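Local atomic coordinates of enolase from the environmental genome shotgun sequencing of the Sargasso Sea (PDB entry 2QGY), a protein that is of unknown function but belongs to the enolase superfamily and binds a magnesium ion, so it probably acts on a carboxylate substrate as its relatives do. Residues L122-N125 / S126-K130; W113-S116 / G117-N121; S106-E109 / I110-D114. All coordinates share one frame; numbering follows the deposited sequence. Where two conformers were deposited one is given.

Contact 1. Residues L122-N125 / S126-K130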
loop_
_atom_site.group_PDB
_atom_site.type_symbol
_atom_site.label_atom_id
_atom_site.label_comp_id
_atom_site.label_asym_id
_atom_site.label_seq_id
_atom_site.Cartn_x
_atom_site.Cartn_y
_atom_site.Cartn_z
ATOM N N LEU A 122 32.253 -9.370 4.194
ATOM C CA LEU A 122 32.289 -8.861 2.842
ATOM C C LEU A 122 31.363 -7.656 2.680
ATOM O O LEU A 122 30.284 -7.634 3.261
ATOM C CB LEU A 122 31.867 -9.959 1.855
ATOM C CG LEU A 122 32.854 -11.083 1.494
ATOM C CD1 LEU A 122 32.163 -12.066 0.562
ATOM C CD2 LEU A 122 34.098 -10.527 0.834
ATOM N N PRO A 123 31.768 -6.678 1.855
ATOM C CA PRO A 123 30.797 -5.622 1.542
ATOM C C PRO A 123 29.578 -6.201 0.831
ATOM O O PRO A 123 29.674 -7.233 0.166
ATOM C CB PRO A 123 31.562 -4.667 0.632
ATOM C CG PRO A 123 32.814 -5.374 0.225
ATOM C CD PRO A 123 33.065 -6.484 1.180
ATOM N N LEU A 124 28.435 -5.534 0.978
ATOM C CA LEU A 124 27.183 -6.077 0.450
ATOM C C LEU A 124 27.264 -6.373 -1.058
ATOM O O LEU A 124 26.768 -7.417 -1.537
ATOM C CB LEU A 124 26.039 -5.108 0.753
ATOM C CG LEU A 124 24.694 -5.453 0.126
ATOM C CD1 LEU A 124 24.254 -6.885 0.489
ATOM C CD2 LEU A 124 23.677 -4.425 0.586
ATOM N N ASN A 125 27.901 -5.491 -1.815
ATOM C CA ASN A 125 27.936 -5.693 -3.265
ATOM C C ASN A 125 28.626 -7.015 -3.631
ATOM O O ASN A 125 28.224 -7.680 -4.585
ATOM C CB ASN A 125 28.438 -4.475 -4.066
ATOM C CG ASN A 125 29.825 -3.954 -3.629
ATOM O OD1 ASN A 125 30.470 -4.515 -2.767
ATOM N ND2 ASN A 125 30.282 -2.867 -4.280
ATOM N N SER A 126 29.610 -7.410 -2.833
ATOM C CA SER A 126 30.311 -8.694 -3.007
ATOM C C SER A 126 29.450 -9.915 -2.693
ATOM O O SER A 126 29.718 -11.022 -3.201
ATOM C CB SER A 126 31.606 -8.716 -2.187
ATOM O OG SER A 126 32.585 -7.878 -2.788
ATOM N N LEU A 127 28.413 -9.731 -1.866
ATOM C CA LEU A 127 27.389 -10.744 -1.662
ATOM C C LEU A 127 26.415 -10.812 -2.823
ATOM O O LEU A 127 25.755 -11.826 -3.039
ATOM C CB LEU A 127 26.575 -10.445 -0.399
ATOM C CG LEU A 127 27.187 -10.581 0.993
ATOM C CD1 LEU A 127 26.022 -10.679 2.006
ATOM C CD2 LEU A 127 28.109 -11.772 1.165
ATOM N N LEU A 128 26.301 -9.715 -3.551
ATOM C CA LEU A 128 25.292 -9.614 -4.590
ATOM C C LEU A 128 25.790 -10.099 -5.943
ATOM O O LEU A 128 25.036 -10.712 -6.702
ATOM C CB LEU A 128 24.752 -8.176 -4.680
ATOM C CG LEU A 128 24.091 -7.564 -3.433
ATOM C CD1 LEU A 128 23.433 -6.235 -3.780
ATOM C CD2 LEU A 128 23.054 -8.499 -2.814
ATOM N N THR A 129 27.050 -9.824 -6.252
ATOM C CA THR A 129 27.627 -10.274 -7.513
ATOM C C THR A 129 29.099 -10.571 -7.336
ATOM O O THR A 129 29.731 -10.053 -6.403
ATOM C CB THR A 129 27.457 -9.224 -8.649
ATOM O OG1 THR A 129 27.883 -9.796 -9.893
ATOM C CG2 THR A 129 28.290 -7.967 -8.381
ATOM N N LYS A 130 29.757 -11.342 -8.205
ATOM C CA LYS A 130 31.193 -11.678 -7.928
ATOM C C LYS A 130 32.197 -10.497 -7.932
ATOM O O LYS A 130 33.125 -10.445 -7.125
ATOM C CB LYS A 130 31.709 -12.778 -8.869
ATOM C CG LYS A 130 33.004 -13.457 -8.390
ATOM C CD LYS A 130 33.939 -13.776 -9.559
ATOM C CE LYS A 130 35.062 -14.724 -9.146
ATOM N NZ LYS A 130 36.133 -14.787 -10.184
#

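Contact 2. Residues W113-S116 / G117-N121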
loop_
_atom_site.group_PDB
_atom_site.type_symbol
_atom_site.label_atom_id
_atom_site.label_comp_id
_atom_site.label_asym_id
_atom_site.label_seq_id
_atom_site.Cartn_x
_atom_site.Cartn_y
_atom_site.Cartn_z
ATOM N N TRP A 113 20.648 -8.000 5.443
ATOM C CA TRP A 113 21.728 -7.990 4.457
ATOM C C TRP A 113 23.025 -7.452 5.053
ATOM O O TRP A 113 24.107 -7.976 4.737
ATOM C CB TRP A 113 21.375 -7.170 3.211
ATOM C CG TRP A 113 20.529 -7.927 2.218
ATOM C CD1 TRP A 113 19.190 -7.776 2.008
ATOM C CD2 TRP A 113 20.961 -8.960 1.306
ATOM N NE1 TRP A 113 18.756 -8.636 1.014
ATOM C CE2 TRP A 113 19.818 -9.374 0.571
ATOM C CE3 TRP A 113 22.195 -9.563 1.032
ATOM C CZ2 TRP A 113 19.872 -10.373 -0.401
ATOM C CZ3 TRP A 113 22.245 -10.563 0.060
ATOM C CH2 TRP A 113 21.094 -10.951 -0.647
ATOM N N ASP A 114 22.921 -6.409 5.871
ATOM C CA ASP A 114 24.088 -5.805 6.521
ATOM C C ASP A 114 24.721 -6.888 7.411
ATOM O O ASP A 114 25.950 -7.135 7.377
ATOM C CB ASP A 114 23.613 -4.609 7.374
ATOM C CG ASP A 114 24.776 -3.745 7.910
ATOM O OD1 ASP A 114 25.865 -3.734 7.297
ATOM O OD2 ASP A 114 24.587 -3.042 8.925
ATOM N N ILE A 115 23.871 -7.520 8.206
ATOM C CA ILE A 115 24.291 -8.618 9.124
ATOM C C ILE A 115 24.968 -9.724 8.310
ATOM O O ILE A 115 26.090 -10.146 8.628
ATOM C CB ILE A 115 23.103 -9.163 9.938
ATOM C CG1 ILE A 115 22.721 -8.118 10.995
ATOM C CG2 ILE A 115 23.443 -10.567 10.615
ATOM C CD1 ILE A 115 21.306 -8.252 11.580
ATOM N N SER A 116 24.304 -10.162 7.251
ATOM C CA SER A 116 24.850 -11.209 6.363
ATOM C C SER A 116 26.216 -10.849 5.794
ATOM O O SER A 116 27.127 -11.703 5.737
ATOM C CB SER A 116 23.846 -11.558 5.259
ATOM O OG SER A 116 22.721 -12.156 5.879
ATOM N N GLY A 117 26.368 -9.598 5.395
ATOM C CA GLY A 117 27.666 -9.077 4.952
ATOM C C GLY A 117 28.723 -9.164 6.048
ATOM O O GLY A 117 29.891 -9.526 5.785
ATOM N N LYS A 118 28.326 -8.812 7.266
ATOM C CA LYS A 118 29.230 -8.869 8.413
ATOM C C LYS A 118 29.618 -10.291 8.782
ATOM O O LYS A 118 30.753 -10.527 9.194
ATOM C CB LYS A 118 28.647 -8.135 9.631
ATOM C CG LYS A 118 28.731 -6.612 9.463
ATOM C CD LYS A 118 27.944 -5.841 10.521
ATOM C CE LYS A 118 27.891 -4.361 10.135
ATOM N NZ LYS A 118 26.878 -3.522 10.876
ATOM N N LEU A 119 28.678 -11.222 8.670
ATOM C CA LEU A 119 28.975 -12.637 8.925
ATOM C C LEU A 119 29.970 -13.251 7.919
ATOM O O LEU A 119 30.767 -14.140 8.268
ATOM C CB LEU A 119 27.678 -13.433 8.989
ATOM C CG LEU A 119 26.795 -13.139 10.203
ATOM C CD1 LEU A 119 25.451 -13.786 10.048
ATOM C CD2 LEU A 119 27.469 -13.637 11.501
ATOM N N LYS A 120 29.919 -12.780 6.680
ATOM C CA LYS A 120 30.855 -13.201 5.631
ATOM C C LYS A 120 32.102 -12.315 5.554
ATOM O O LYS A 120 33.022 -12.588 4.784
ATOM C CB LYS A 120 30.137 -13.168 4.281
ATOM C CG LYS A 120 29.060 -14.211 4.135
ATOM C CD LYS A 120 29.551 -15.454 3.378
ATOM C CE LYS A 120 29.955 -15.109 1.940
ATOM N NZ LYS A 120 29.884 -16.277 1.003
ATOM N N ASN A 121 32.135 -11.253 6.345
ATOM C CA ASN A 121 33.179 -10.219 6.254
ATOM C C ASN A 121 33.368 -9.677 4.841
ATOM O O ASN A 121 34.495 -9.533 4.336
ATOM C CB ASN A 121 34.523 -10.679 6.860
ATOM C CG ASN A 121 35.468 -9.516 7.126
ATOM O OD1 ASN A 121 35.042 -8.444 7.589
ATOM N ND2 ASN A 121 36.760 -9.715 6.836
HETATM O O HOH W 1 27.342 -1.849 8.381
#

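Contact 3. Residues S106-E109 / I110-D114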
loop_
_atom_site.group_PDB
_atom_site.type_symbol
_atom_site.label_atom_id
_atom_site.label_comp_id
_atom_site.label_asym_id
_atom_site.label_seq_id
_atom_site.Cartn_x
_atom_site.Cartn_y
_atom_site.Cartn_z
ATOM N N SER A 106 11.271 -3.470 3.941
ATOM C CA SER A 106 12.589 -3.002 3.394
ATOM C C SER A 106 13.611 -2.773 4.504
ATOM O O SER A 106 14.785 -3.176 4.381
ATOM C CB SER A 106 12.456 -1.679 2.618
ATOM O OG SER A 106 11.672 -1.926 1.484
ATOM N N ALA A 107 13.203 -2.056 5.542
ATOM C CA ALA A 107 14.144 -1.665 6.574
ATOM C C ALA A 107 14.719 -2.949 7.213
ATOM O O ALA A 107 15.918 -3.034 7.423
ATOM C CB ALA A 107 13.491 -0.781 7.612
ATOM N N ILE A 108 13.860 -3.920 7.493
ATOM C CA ILE A 108 14.298 -5.140 8.181
ATOM C C ILE A 108 15.177 -5.933 7.206
ATOM O O ILE A 108 16.280 -6.351 7.570
ATOM C CB ILE A 108 13.132 -6.005 8.660
ATOM C CG1 ILE A 108 12.329 -5.293 9.754
ATOM C CG2 ILE A 108 13.672 -7.361 9.200
ATOM C CD1 ILE A 108 10.937 -5.964 10.036
ATOM N N GLU A 109 14.736 -6.085 5.948
ATOM C CA GLU A 109 15.546 -6.899 5.036
ATOM C C GLU A 109 16.916 -6.292 4.815
ATOM O O GLU A 109 17.921 -7.017 4.743
ATOM C CB GLU A 109 14.853 -7.164 3.695
ATOM C CG GLU A 109 15.469 -8.359 2.956
ATOM C CD GLU A 109 15.018 -8.448 1.512
ATOM O OE1 GLU A 109 13.822 -8.731 1.248
ATOM O OE2 GLU A 109 15.893 -8.244 0.659
ATOM N N ILE A 110 16.979 -4.975 4.710
ATOM C CA ILE A 110 18.249 -4.285 4.494
ATOM C C ILE A 110 19.164 -4.550 5.692
ATOM O O ILE A 110 20.362 -4.798 5.521
ATOM C CB ILE A 110 18.028 -2.765 4.281
ATOM C CG1 ILE A 110 17.429 -2.526 2.871
ATOM C CG2 ILE A 110 19.378 -1.982 4.412
ATOM C CD1 ILE A 110 16.889 -1.111 2.651
ATOM N N ALA A 111 18.613 -4.500 6.899
ATOM C CA ALA A 111 19.437 -4.813 8.104
ATOM C C ALA A 111 19.973 -6.255 8.116
ATOM O O ALA A 111 21.100 -6.504 8.584
ATOM C CB ALA A 111 18.680 -4.534 9.378
ATOM N N LEU A 112 19.152 -7.196 7.646
ATOM C CA LEU A 112 19.580 -8.599 7.565
ATOM C C LEU A 112 20.702 -8.778 6.524
ATOM O O LEU A 112 21.623 -9.595 6.709
ATOM C CB LEU A 112 18.388 -9.525 7.301
ATOM C CG LEU A 112 17.245 -9.582 8.335
ATOM C CD1 LEU A 112 16.204 -10.591 7.956
ATOM C CD2 LEU A 112 17.726 -9.838 9.810
ATOM N N TRP A 113 20.648 -8.000 5.443
ATOM C CA TRP A 113 21.728 -7.990 4.457
ATOM C C TRP A 113 23.025 -7.452 5.053
ATOM O O TRP A 113 24.107 -7.976 4.737
ATOM C CB TRP A 113 21.375 -7.170 3.211
ATOM C CG TRP A 113 20.529 -7.927 2.218
ATOM C CD1 TRP A 113 19.190 -7.776 2.008
ATOM C CD2 TRP A 113 20.961 -8.960 1.306
ATOM N NE1 TRP A 113 18.756 -8.636 1.014
ATOM C CE2 TRP A 113 19.818 -9.374 0.571
ATOM C CE3 TRP A 113 22.195 -9.563 1.032
ATOM C CZ2 TRP A 113 19.872 -10.373 -0.401
ATOM C CZ3 TRP A 113 22.245 -10.563 0.060
ATOM C CH2 TRP A 113 21.094 -10.951 -0.647
ATOM N N ASP A 114 22.921 -6.409 5.871
ATOM C CA ASP A 114 24.088 -5.805 6.521
ATOM C C ASP A 114 24.721 -6.888 7.411
ATOM O O ASP A 114 25.950 -7.135 7.377
ATOM C CB ASP A 114 23.613 -4.609 7.374
ATOM C CG ASP A 114 24.776 -3.745 7.910
ATOM O OD1 ASP A 114 25.865 -3.734 7.297
ATOM O OD2 ASP A 114 24.587 -3.042 8.925
#

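Contact 1. Residues L122-N125 / S126-K130
Between Leu122-Asn125 and Ser126-Lys130 the backbone winds through one short helix, and the CA atoms of Leu124 and Leu127 come within 5.1 Å of each other. Many of its bonds are poorly angled: Ser126 N and Leu127 N both reach back to Pro123 O, and Leu127 N and Leu128 N to Leu124 O, all four weak. The firmer bonds come at the far end, where Asn125 O accepts two N-H groups. Thr129 N, at 3.0 Å from Asn125 O, lies almost straight out beyond the carbonyl oxygen, while Leu128 N, also at 3.0 Å from Asn125 O, stands well above the carbonyl plane. Thr129 is the first residue to leave helical geometry, which ends the helix.

On one flank Leu124 and Leu128 cross obliquely, with CD1 of Leu124 3.9 Å from CD2 of Leu128. The Leu124 side chain swings there because CG is anti to the backbone N (chi1 173°). Both leucines press onto Trp113 of helix 99-120. A second, looser touch joins CD1 of Leu122 to CD2 of Leu127 at 4.1 Å, and CG of Pro123 rests 3.9 Å from OG of Ser126.

Asn125 behaves differently. With CG between the backbone N and the carbonyl carbon (chi1 55°), its amide is carried to helix 309-320, where ND2 is hydrogen-bonded to Ser319 OG, while its backbone N is bonded to His316 ND1. Both partners belong to that helix, so one residue is tied to it twice, through backbone and side chain. The short helix 124-128 is thus wedged between helix 99-120 of the N-terminal capping domain and helix 309-320 of the barrel, at the junction of the two domains characteristic of the enolase superfamily.

Contact 2. Residues W113-S116 / G117-N121
Asp114 swings its CG trans to the main-chain nitrogen (chi1 -170°), and Lys118, one turn on, starts with CG beside its own N (chi1 -75°) and then runs fully extended, so that carboxylate and ammonium meet. NZ of Lys118 forms a salt bridge with OD2 of Asp114 at 3.0 Å, coming from above the carboxylate plane (48° out of it). A water closes the pair: it donates to Asp114 OD1 at 2.6 Å and weakly accepts from Lys118 NZ. The carboxylate is further pinned by Leu360 N at OD1 and Trp50 N at OD2, and NZ by Glu48 O, so the charges lie where the helix meets strand 48-53 and the loop near Leu360.

All this rides on the last turns of helix 99-120, which ends in a Schellman motif: Leu122 N bonds Gly117 O, and Asn121, with positive phi, gives a weak bond from its N to Lys118 O. On another flank of the helix, Ile115 and Leu119 lie alongside each other and point the same way, CG2 of Ile115 3.8 Å from CD1 of Leu119, both touching Ile47. Ser116 OG turns back instead to Leu112 O.

Contact 3. Residues S106-E109 / I110-D114
Glu109 and Trp113, one helical turn apart, lie side by side and point the same way. Starting at CB of Glu109, which lies 3.2 Å from the next amide, Ile110 N, the side chain leaves with CG anti to the backbone N (chi1 -161°) and stays extended. CG already runs beside the pyrrole edge of the indole, 3.8 Å from NE1 and 3.9 Å from CD1 of Trp113. CD keeps the same distance from NE1, and the tip makes the polar contact: Trp113 NE1 donates to Glu109 OE2 at 2.9 Å. The oxygen lies in the ring plane, at the edge, and is met on its anti side, while carboxylate and indole planes are turned 51° apart. The main chain joins in as well, for Glu109 O accepts from Trp113 N and has CD1 of the ring 3.1 Å away.

Farther back, Ile110 folds its CG1 to 3.1 Å from Ser106 O, the carbonyl that accepts its own N-H. On another face, CG2 of Ile108 and CD1 of Leu112 pack at 4.3 Å.

OE2 of Glu109 also accepts from Ile283 N and, weakly, from Leu282 N at the start of helix 282-294. A buried carboxylate oxygen held by an indole N-H and by the amino end of a helix is probably well compensated; these donors would be expected to stabilise its charged form, and the bond from NE1 helps fix the rotation of the indole.

How the contacts relate
Going from the N terminus, contact 3 comes first, in the middle of helix 99-120; contact 2 begins on Trp113 and Asp114, where contact 3 ends, and carries the helix to its close; contact 1 follows on helix 124-128. All three are local, each spanning about a helical turn, so they run in series and none encloses another. After the bend at 121-123 the chain folds back, and contact 1 meets both through Trp113, and contact 2 also at Gly117: CD1 of Leu124 is 3.4 Å from CE3 of Trp113. Contact 3 reaches helix 282-294 and contact 1 helix 309-320 of the barrel, while contact 2 is joined to strand 48-53 and the loop at Leu360.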